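CaaX farnesyltransferase beta subunit Ram1 (Aspergillus fumigatus, PDB 4MBG) is the beta subunit of a heterodimeric, zinc-dependent enzyme that probably transfers farnesyl from farnesyl diphosphate to a cysteine near the C-terminus of target proteins. Local coordinates at residues 307-312 and 357-362; 313-318 and 373-378; 249-254 and 289-294. One frame throughout, in Å; residues are numbered along the deposited sequence.

Interaction 1. Residues 307-312 and 357-362; sequences GSEAHG and SGRTNK. With FPP (farnesyl diphosphate), chain F.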
# COMPACT_ATOMS: atom_id res chain seq x y z
N GLY B 307 6.39 -2.32 -12.65
CA GLY B 307 5.44 -2.52 -13.74
C GLY B 307 4.03 -2.79 -13.26
O GLY B 307 3.09 -2.81 -14.07
N SER B 308 3.85 -3.04 -11.97
CA SER B 308 2.50 -3.23 -11.46
C SER B 308 1.79 -1.88 -11.35
O SER B 308 2.35 -0.83 -11.66
CB SER B 308 2.51 -3.99 -10.12
OG SER B 308 2.69 -5.40 -10.38
N GLU B 309 0.53 -1.90 -10.90
CA GLU B 309 -0.29 -0.70 -10.95
C GLU B 309 -0.01 0.21 -9.74
O GLU B 309 0.11 -0.28 -8.62
CB GLU B 309 -1.76 -1.13 -10.93
CG GLU B 309 -2.76 0.02 -10.99
CD GLU B 309 -4.22 -0.50 -11.00
OE1 GLU B 309 -4.43 -1.71 -10.75
OE2 GLU B 309 -5.14 0.31 -11.22
N ALA B 310 0.07 1.52 -9.97
CA ALA B 310 0.26 2.48 -8.85
C ALA B 310 -0.81 2.29 -7.78
O ALA B 310 -2.00 2.22 -8.08
CB ALA B 310 0.20 3.91 -9.37
N HIS B 311 -0.40 2.26 -6.51
CA HIS B 311 -1.37 2.01 -5.44
C HIS B 311 -0.95 2.75 -4.18
O HIS B 311 0.23 2.73 -3.80
CB HIS B 311 -1.46 0.52 -5.13
CG HIS B 311 -2.69 0.15 -4.35
ND1 HIS B 311 -2.84 0.43 -3.00
CD2 HIS B 311 -3.85 -0.44 -4.74
CE1 HIS B 311 -4.03 0.01 -2.60
NE2 HIS B 311 -4.66 -0.52 -3.64
N GLY B 312 -1.91 3.38 -3.53
CA GLY B 312 -1.62 4.13 -2.31
C GLY B 312 -0.86 3.38 -1.21
O GLY B 312 0.01 3.98 -0.55
N SER B 357 -9.24 6.83 -2.29
CA SER B 357 -9.17 5.52 -2.93
C SER B 357 -7.70 5.09 -2.99
O SER B 357 -6.80 5.91 -2.86
CB SER B 357 -9.67 5.63 -4.38
OG SER B 357 -8.88 6.60 -5.11
N GLY B 358 -7.46 3.82 -3.28
CA GLY B 358 -6.06 3.34 -3.35
C GLY B 358 -5.46 3.38 -4.74
O GLY B 358 -4.24 3.41 -4.90
N ARG B 359 -6.32 3.35 -5.75
CA ARG B 359 -5.86 3.38 -7.14
C ARG B 359 -6.92 3.96 -8.04
O ARG B 359 -8.11 4.02 -7.69
CB ARG B 359 -5.41 2.00 -7.62
CG ARG B 359 -6.33 0.85 -7.17
CD ARG B 359 -5.81 -0.48 -7.79
NE ARG B 359 -6.44 -1.63 -7.13
CZ ARG B 359 -6.63 -2.82 -7.71
NH1 ARG B 359 -6.24 -3.01 -8.97
NH2 ARG B 359 -7.24 -3.79 -7.03
N THR B 360 -6.48 4.37 -9.22
CA THR B 360 -7.34 5.08 -10.17
C THR B 360 -8.59 4.28 -10.54
O THR B 360 -8.51 3.08 -10.83
CB THR B 360 -6.55 5.41 -11.42
OG1 THR B 360 -5.43 6.22 -11.03
CG2 THR B 360 -7.42 6.18 -12.45
N ASN B 361 -9.74 4.94 -10.48
CA ASN B 361 -11.02 4.30 -10.83
C ASN B 361 -11.48 3.18 -9.89
O ASN B 361 -12.34 2.39 -10.25
CB ASN B 361 -11.03 3.87 -12.32
CG ASN B 361 -11.52 4.98 -13.24
OD1 ASN B 361 -12.45 5.72 -12.87
ND2 ASN B 361 -10.91 5.11 -14.43
N LYS B 362 -10.94 3.14 -8.67
CA LYS B 362 -11.50 2.28 -7.63
C LYS B 362 -12.13 3.12 -6.52
O LYS B 362 -12.31 4.33 -6.70
CB LYS B 362 -10.45 1.27 -7.12
CG LYS B 362 -10.04 0.30 -8.30
CD LYS B 362 -9.73 -1.12 -7.79
CE LYS B 362 -11.00 -1.93 -7.42
NZ LYS B 362 -10.62 -3.21 -6.67
C1 FPP F . -5.47 -4.25 -3.29
O1 FPP F . -6.58 -4.86 -2.68
C2 FPP F . -4.50 -3.84 -2.37
C3 FPP F . -3.02 -3.82 -2.61
C4 FPP F . -2.51 -5.07 -3.30
C5 FPP F . -2.23 -3.36 -1.35
C6 FPP F . -2.02 -4.23 -0.12
C7 FPP F . -1.18 -3.81 0.93
C8 FPP F . -1.60 -2.75 1.91
C10 FPP F . -3.00 -2.86 2.42
C9 FPP F . -0.60 -2.52 3.05
C11 FPP F . 0.89 -2.69 2.79
C12 FPP F . 1.76 -2.06 3.70
C13 FPP F . 2.34 -2.76 4.91
C14 FPP F . 1.95 -4.18 5.25
C15 FPP F . 3.20 -1.98 5.85
PA FPP F . -8.04 -4.46 -3.07
O1A FPP F . -8.29 -4.72 -4.52
O2A FPP F . -8.89 -5.33 -2.18
O3A FPP F . -8.28 -2.96 -2.68
PB FPP F . -8.48 -1.71 -3.66
O1B FPP F . -9.73 -1.87 -4.48
O2B FPP F . -7.28 -1.51 -4.53
O3B FPP F . -8.61 -0.57 -2.67
O HOH W 1 -3.46 4.07 -9.70
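Gly312 N donates to Gly358 O at 2.7 Å, tying the start of helix 312-323 to the loop 357-362, which closes in a type II turn from Arg359 to Lys362. The CA of His311 also rests against Gly358 O, a C-H...O contact. The imidazole is sandwiched: Gly358 O lies over one face, with the CA of the same glycine making a CH-pi contact, and FPP C3 lies over the opposite face. With CG anti to the backbone N (chi1 -163°), the ring brings NE2 to FPP O2B at 2.9 Å, while ND1 caps Ala313 N, so both ring nitrogens are engaged. This pocket, at the N-terminal end of helix 312-323 of the alpha-alpha toroid, holds the diphosphate, as in other protein prenyltransferases. Arg359 reaches the same oxygen: NE points at FPP O2B in an almost straight bond of 2.7 Å (174°), and NH2 takes FPP O1A on the other phosphate. NH1 bonds Glu309 OE1 at 2.9 Å in a salt bridge, the carboxylate standing nearly perpendicular to the guanidinium plane. Glu309 is itself held by Ser198 and Asn197 of the alpha subunit, so the neighbouring chain steadies the residue that orients Arg359. Lys362 folds back on itself, with CD above the rim of one guanidinium face and NZ bonded to FPP O1B at 2.7 Å. Beside this cluster, a water links Ala310 O to Thr360 N.

Interaction 2. Residues 313-318 and 373-378; sequences AYAFCA and GNCWPL. With FPP (farnesyl diphosphate), chain F.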
# COMPACT_ATOMS: atom_id res chain seq x y z
N ALA B 313 -1.15 2.09 -1.00
CA ALA B 313 -0.45 1.37 0.07
C ALA B 313 1.05 1.28 -0.23
O ALA B 313 1.88 1.38 0.66
CB ALA B 313 -1.02 0.00 0.22
N TYR B 314 1.38 1.07 -1.50
CA TYR B 314 2.77 0.94 -1.90
C TYR B 314 3.47 2.30 -2.02
O TYR B 314 4.66 2.42 -1.80
CB TYR B 314 2.84 0.15 -3.21
CG TYR B 314 2.35 -1.27 -3.06
CD1 TYR B 314 2.83 -2.11 -2.06
CD2 TYR B 314 1.41 -1.79 -3.95
CE1 TYR B 314 2.38 -3.45 -1.96
CE2 TYR B 314 0.97 -3.11 -3.86
CZ TYR B 314 1.44 -3.92 -2.84
OH TYR B 314 1.00 -5.23 -2.77
N ALA B 315 2.72 3.33 -2.38
CA ALA B 315 3.27 4.68 -2.31
C ALA B 315 3.72 5.00 -0.89
O ALA B 315 4.82 5.53 -0.68
CB ALA B 315 2.23 5.71 -2.83
N PHE B 316 2.89 4.67 0.10
CA PHE B 316 3.31 4.92 1.48
C PHE B 316 4.58 4.14 1.80
O PHE B 316 5.55 4.71 2.33
CB PHE B 316 2.25 4.52 2.51
CG PHE B 316 2.78 4.64 3.92
CD1 PHE B 316 2.89 5.91 4.51
CD2 PHE B 316 3.24 3.53 4.61
CE1 PHE B 316 3.42 6.04 5.79
CE2 PHE B 316 3.76 3.66 5.90
CZ PHE B 316 3.85 4.91 6.49
N CYS B 317 4.57 2.84 1.51
CA CYS B 317 5.74 2.02 1.82
C CYS B 317 7.02 2.58 1.19
O CYS B 317 8.07 2.64 1.84
CB CYS B 317 5.53 0.58 1.35
SG CYS B 317 4.30 -0.31 2.33
N ALA B 318 6.94 2.97 -0.07
CA ALA B 318 8.14 3.44 -0.79
C ALA B 318 8.59 4.80 -0.28
O ALA B 318 9.78 5.02 -0.09
CB ALA B 318 7.89 3.50 -2.31
N GLY B 373 -3.07 9.10 3.36
CA GLY B 373 -3.02 10.31 4.19
C GLY B 373 -1.62 10.60 4.68
O GLY B 373 -1.15 11.74 4.65
N ASN B 374 -0.93 9.56 5.14
CA ASN B 374 0.43 9.75 5.64
C ASN B 374 1.52 9.85 4.56
O ASN B 374 2.70 10.10 4.88
CB ASN B 374 0.78 8.71 6.73
CG ASN B 374 0.35 9.18 8.11
OD1 ASN B 374 0.49 10.36 8.45
ND2 ASN B 374 -0.17 8.27 8.92
N CYS B 375 1.16 9.68 3.28
CA CYS B 375 2.09 10.13 2.24
C CYS B 375 2.24 11.64 2.28
O CYS B 375 3.27 12.19 1.88
CB CYS B 375 1.65 9.76 0.83
SG CYS B 375 1.79 8.00 0.47
N TRP B 376 1.19 12.33 2.72
CA TRP B 376 1.22 13.79 2.64
C TRP B 376 2.30 14.52 3.48
O TRP B 376 3.00 15.37 2.96
CB TRP B 376 -0.20 14.39 2.82
CG TRP B 376 -1.05 14.20 1.58
CD1 TRP B 376 -2.20 13.42 1.45
CD2 TRP B 376 -0.83 14.79 0.28
NE1 TRP B 376 -2.69 13.51 0.15
CE2 TRP B 376 -1.87 14.33 -0.58
CE3 TRP B 376 0.16 15.65 -0.23
CZ2 TRP B 376 -1.97 14.72 -1.91
CZ3 TRP B 376 0.08 16.01 -1.57
CH2 TRP B 376 -0.99 15.55 -2.40
N PRO B 377 2.46 14.16 4.76
CA PRO B 377 3.57 14.81 5.50
C PRO B 377 4.94 14.49 4.89
O PRO B 377 5.86 15.31 4.98
CB PRO B 377 3.47 14.19 6.91
CG PRO B 377 2.11 13.55 6.99
CD PRO B 377 1.62 13.30 5.62
N LEU B 378 5.08 13.32 4.25
CA LEU B 378 6.36 12.95 3.64
C LEU B 378 6.63 13.79 2.40
O LEU B 378 7.72 14.36 2.24
CB LEU B 378 6.40 11.44 3.28
CG LEU B 378 6.11 10.49 4.45
CD1 LEU B 378 6.11 9.02 4.00
CD2 LEU B 378 7.10 10.69 5.64
C1 FPP F . -5.47 -4.25 -3.29
O1 FPP F . -6.58 -4.86 -2.68
C2 FPP F . -4.50 -3.84 -2.37
C3 FPP F . -3.02 -3.82 -2.61
C4 FPP F . -2.51 -5.07 -3.30
C5 FPP F . -2.23 -3.36 -1.35
C6 FPP F . -2.02 -4.23 -0.12
C7 FPP F . -1.18 -3.81 0.93
C8 FPP F . -1.60 -2.75 1.91
C10 FPP F . -3.00 -2.86 2.42
C9 FPP F . -0.60 -2.52 3.05
C11 FPP F . 0.89 -2.69 2.79
C12 FPP F . 1.76 -2.06 3.70
C13 FPP F . 2.34 -2.76 4.91
C14 FPP F . 1.95 -4.18 5.25
C15 FPP F . 3.20 -1.98 5.85
PA FPP F . -8.04 -4.46 -3.07
O1A FPP F . -8.29 -4.72 -4.52
O2A FPP F . -8.89 -5.33 -2.18
O3A FPP F . -8.28 -2.96 -2.68
PB FPP F . -8.48 -1.71 -3.66
O1B FPP F . -9.73 -1.87 -4.48
O2B FPP F . -7.28 -1.51 -4.53
O3B FPP F . -8.61 -0.57 -2.67
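Phe316 and Cys375 meet through different first torsions: the phenylalanine has CG anti to its own backbone N (chi1 173°), which swings the ring out toward Asn374, whereas SG of Cys375 stands anti to the carbonyl carbon (chi1 -71°) and is directed at the turn of helix 312-323 opposite. That sulfur settles over the helix backbone, 3.5 Å from Phe316 N, and touches the CB atoms of Ala315 (4.0 Å) and Phe316. The phenyl ring lies alongside Asn374, the two side chains pointing the same way, with CE1 3.9 Å from Asn374 CB and the ring and amide planes 48° apart. Leu378 CD1 approaches the same CE1 more loosely, at 4.4 Å. The amide end of Asn374 is occupied by Thr443 and His370, and the Phe316 ring meets those of His370 and Tyr255 edge-to-face.

The other side of helix 312-323 faces the isoprenoid. Ala313 CB comes within 3.3 Å of FPP C8, Cys317 SG within 3.4 Å of FPP C12, and Tyr314 OH lies near FPP C4. One helix of the toroid therefore packs against helix 375-384 with Ala315 and Phe316 while lining the farnesyl channel with its neighbours in sequence. Between the two segments the side chains meet by van der Waals packing, the Cys375 sulfur lying against backbone as well as apolar carbon, so here it is probably shape that fixes the spacing.

Interaction 3. Residues 249-254 and 289-294; sequences EDVRGA and PEYLSR. With FPP (farnesyl diphosphate), chain F.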
# COMPACT_ATOMS: atom_id res chain seq x y z
N GLU B 249 8.66 -10.68 -3.40
CA GLU B 249 9.42 -9.43 -3.31
C GLU B 249 8.53 -8.25 -3.70
O GLU B 249 8.09 -8.13 -4.85
CB GLU B 249 10.63 -9.45 -4.23
CG GLU B 249 11.42 -8.14 -4.11
CD GLU B 249 12.69 -8.09 -4.93
OE1 GLU B 249 13.01 -9.06 -5.69
OE2 GLU B 249 13.38 -7.07 -4.79
N ASP B 250 8.26 -7.38 -2.74
CA ASP B 250 7.46 -6.19 -3.05
C ASP B 250 7.86 -5.07 -2.11
O ASP B 250 8.66 -5.29 -1.20
CB ASP B 250 5.94 -6.49 -3.04
CG ASP B 250 5.39 -6.90 -1.68
OD1 ASP B 250 5.85 -6.39 -0.64
OD2 ASP B 250 4.45 -7.74 -1.66
N VAL B 251 7.35 -3.87 -2.36
CA VAL B 251 7.82 -2.69 -1.62
C VAL B 251 7.39 -2.72 -0.14
O VAL B 251 8.03 -2.09 0.69
CB VAL B 251 7.41 -1.34 -2.30
CG1 VAL B 251 7.90 -1.31 -3.76
CG2 VAL B 251 5.95 -1.13 -2.19
N ARG B 252 6.31 -3.42 0.16
CA ARG B 252 5.90 -3.60 1.54
C ARG B 252 7.02 -4.37 2.26
O ARG B 252 7.36 -4.08 3.40
CB ARG B 252 4.56 -4.37 1.60
CG ARG B 252 4.43 -5.20 2.87
CD ARG B 252 3.48 -6.38 2.80
NE ARG B 252 3.79 -7.30 1.71
CZ ARG B 252 3.49 -8.60 1.69
NH1 ARG B 252 2.91 -9.17 2.73
NH2 ARG B 252 3.79 -9.33 0.63
N GLY B 253 7.63 -5.33 1.55
CA GLY B 253 8.75 -6.08 2.12
C GLY B 253 9.94 -5.17 2.46
O GLY B 253 10.52 -5.26 3.55
N ALA B 254 10.30 -4.28 1.54
CA ALA B 254 11.39 -3.34 1.79
C ALA B 254 11.09 -2.39 2.97
O ALA B 254 11.92 -2.18 3.84
CB ALA B 254 11.72 -2.54 0.52
N PRO B 289 17.18 2.53 -2.91
CA PRO B 289 16.39 3.62 -3.49
C PRO B 289 16.23 3.50 -5.01
O PRO B 289 15.20 3.90 -5.55
CB PRO B 289 17.16 4.89 -3.09
CG PRO B 289 18.59 4.40 -2.82
CD PRO B 289 18.41 3.01 -2.26
N GLU B 290 17.24 2.93 -5.69
CA GLU B 290 17.10 2.65 -7.11
C GLU B 290 15.94 1.68 -7.39
O GLU B 290 15.18 1.86 -8.34
CB GLU B 290 18.42 2.09 -7.68
CG GLU B 290 19.58 3.10 -7.58
CD GLU B 290 20.37 3.00 -6.27
OE1 GLU B 290 19.90 2.34 -5.33
OE2 GLU B 290 21.47 3.59 -6.19
N TYR B 291 15.86 0.63 -6.58
CA TYR B 291 14.75 -0.32 -6.68
C TYR B 291 13.41 0.41 -6.52
O TYR B 291 12.48 0.22 -7.32
CB TYR B 291 14.91 -1.42 -5.63
CG TYR B 291 13.64 -2.22 -5.36
CD1 TYR B 291 13.23 -3.23 -6.22
CD2 TYR B 291 12.85 -1.96 -4.24
CE1 TYR B 291 12.08 -3.97 -5.97
CE2 TYR B 291 11.71 -2.67 -3.98
CZ TYR B 291 11.32 -3.68 -4.84
OH TYR B 291 10.18 -4.41 -4.57
N LEU B 292 13.31 1.27 -5.51
CA LEU B 292 12.04 1.97 -5.27
C LEU B 292 11.71 2.90 -6.45
O LEU B 292 10.56 3.02 -6.85
CB LEU B 292 12.13 2.76 -3.95
CG LEU B 292 12.30 1.85 -2.72
CD1 LEU B 292 12.55 2.72 -1.48
CD2 LEU B 292 11.05 0.96 -2.55
N SER B 293 12.73 3.57 -7.01
CA SER B 293 12.53 4.38 -8.22
C SER B 293 11.93 3.56 -9.36
O SER B 293 11.08 4.04 -10.12
CB SER B 293 13.86 5.02 -8.69
OG SER B 293 13.70 5.65 -9.96
N ARG B 294 12.38 2.31 -9.49
CA ARG B 294 11.86 1.42 -10.54
C ARG B 294 10.45 0.93 -10.28
O ARG B 294 9.87 0.25 -11.13
CB ARG B 294 12.80 0.23 -10.75
CG ARG B 294 14.18 0.66 -11.26
CD ARG B 294 14.99 -0.54 -11.78
NE ARG B 294 15.09 -1.59 -10.79
CZ ARG B 294 16.06 -1.72 -9.88
NH1 ARG B 294 17.06 -0.85 -9.81
NH2 ARG B 294 16.01 -2.74 -9.04
C1 FPP F . -5.47 -4.25 -3.29
O1 FPP F . -6.58 -4.86 -2.68
C2 FPP F . -4.50 -3.84 -2.37
C3 FPP F . -3.02 -3.82 -2.61
C4 FPP F . -2.51 -5.07 -3.30
C5 FPP F . -2.23 -3.36 -1.35
C6 FPP F . -2.02 -4.23 -0.12
C7 FPP F . -1.18 -3.81 0.93
C8 FPP F . -1.60 -2.75 1.91
C10 FPP F . -3.00 -2.86 2.42
C9 FPP F . -0.60 -2.52 3.05
C11 FPP F . 0.89 -2.69 2.79
C12 FPP F . 1.76 -2.06 3.70
C13 FPP F . 2.34 -2.76 4.91
C14 FPP F . 1.95 -4.18 5.25
C15 FPP F . 3.20 -1.98 5.85
PA FPP F . -8.04 -4.46 -3.07
O1A FPP F . -8.29 -4.72 -4.52
O2A FPP F . -8.89 -5.33 -2.18
O3A FPP F . -8.28 -2.96 -2.68
PB FPP F . -8.48 -1.71 -3.66
O1B FPP F . -9.73 -1.87 -4.48
O2B FPP F . -7.28 -1.51 -4.53
O3B FPP F . -8.61 -0.57 -2.67
O HOH W 2 9.53 -6.19 -6.38
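Tyr291 reaches from helix 288-293 toward the start of helix 251-263, and its side chain can be followed outward. CB leads to a CG that is anti to the backbone N (chi1 163°), which sends the ring across to the other segment. On one side of the ring CD1 and then CE1 run past the carboxylate of Glu249, whose OE2 is 3.6 Å from CE1; the extended glutamate arrives from the opposite direction, with its carboxylate plane turned only 18° from the ring. On the other side CE2 meets Val251 CG1 at 4.1 Å. At the tip, Tyr291 OH sits against the backbone of Asp250, 3.4 Å from Asp250 C, and close to Val251 CG1. A water near the ring plane lies 2.6 Å from Tyr291 OH and donates to Glu249 O, so the polar tip is joined to the backbone it packs against. Val251 CG1 also touches Leu292 CD2, extending the apolar part of the contact.

Behind this surface the helix start is organised by Asp250, the N-cap residue. Its OD1 accepts from Gly253 N (3.0 Å), the capping bond, and also from Arg252 NE, while OD2 takes Arg252 NH2 at 2.9 Å. The guanidinium thus grips the carboxylate side-on with two nitrogens, and Glu248 adds a second salt bridge to NH2. Held this way, Arg252 lays its CG against FPP C14, a terminal methyl of the isoprenoid. Helix 312-323 passes close by: Tyr314 rests on Val251, and Cys321 and Leu322 touch Leu292, so the contact joins helices 251-263 and 288-293 beside the helix that lines the farnesyl site.

Overall arrangement
All three contacts lie within the alpha-alpha toroid and border the same farnesyl diphosphate, interaction 1 at its diphosphate end, interactions 2 and 3 along its hydrocarbon tail. Their centres are 13 to 16 Å apart. Interaction 3 closes in the sequence before the others open, while interactions 1 and 2 cross, their segments alternating. Helix 312-323 is the common element: residues 307-312 run into its start, residues 313-318 form its first turns, and it touches interaction 3 where Cys317 SG meets Arg252 CA at 3.7 Å. One helix thus follows the ligand from its diphosphate end along its isoprenoid, so the three contacts form parts of one binding site.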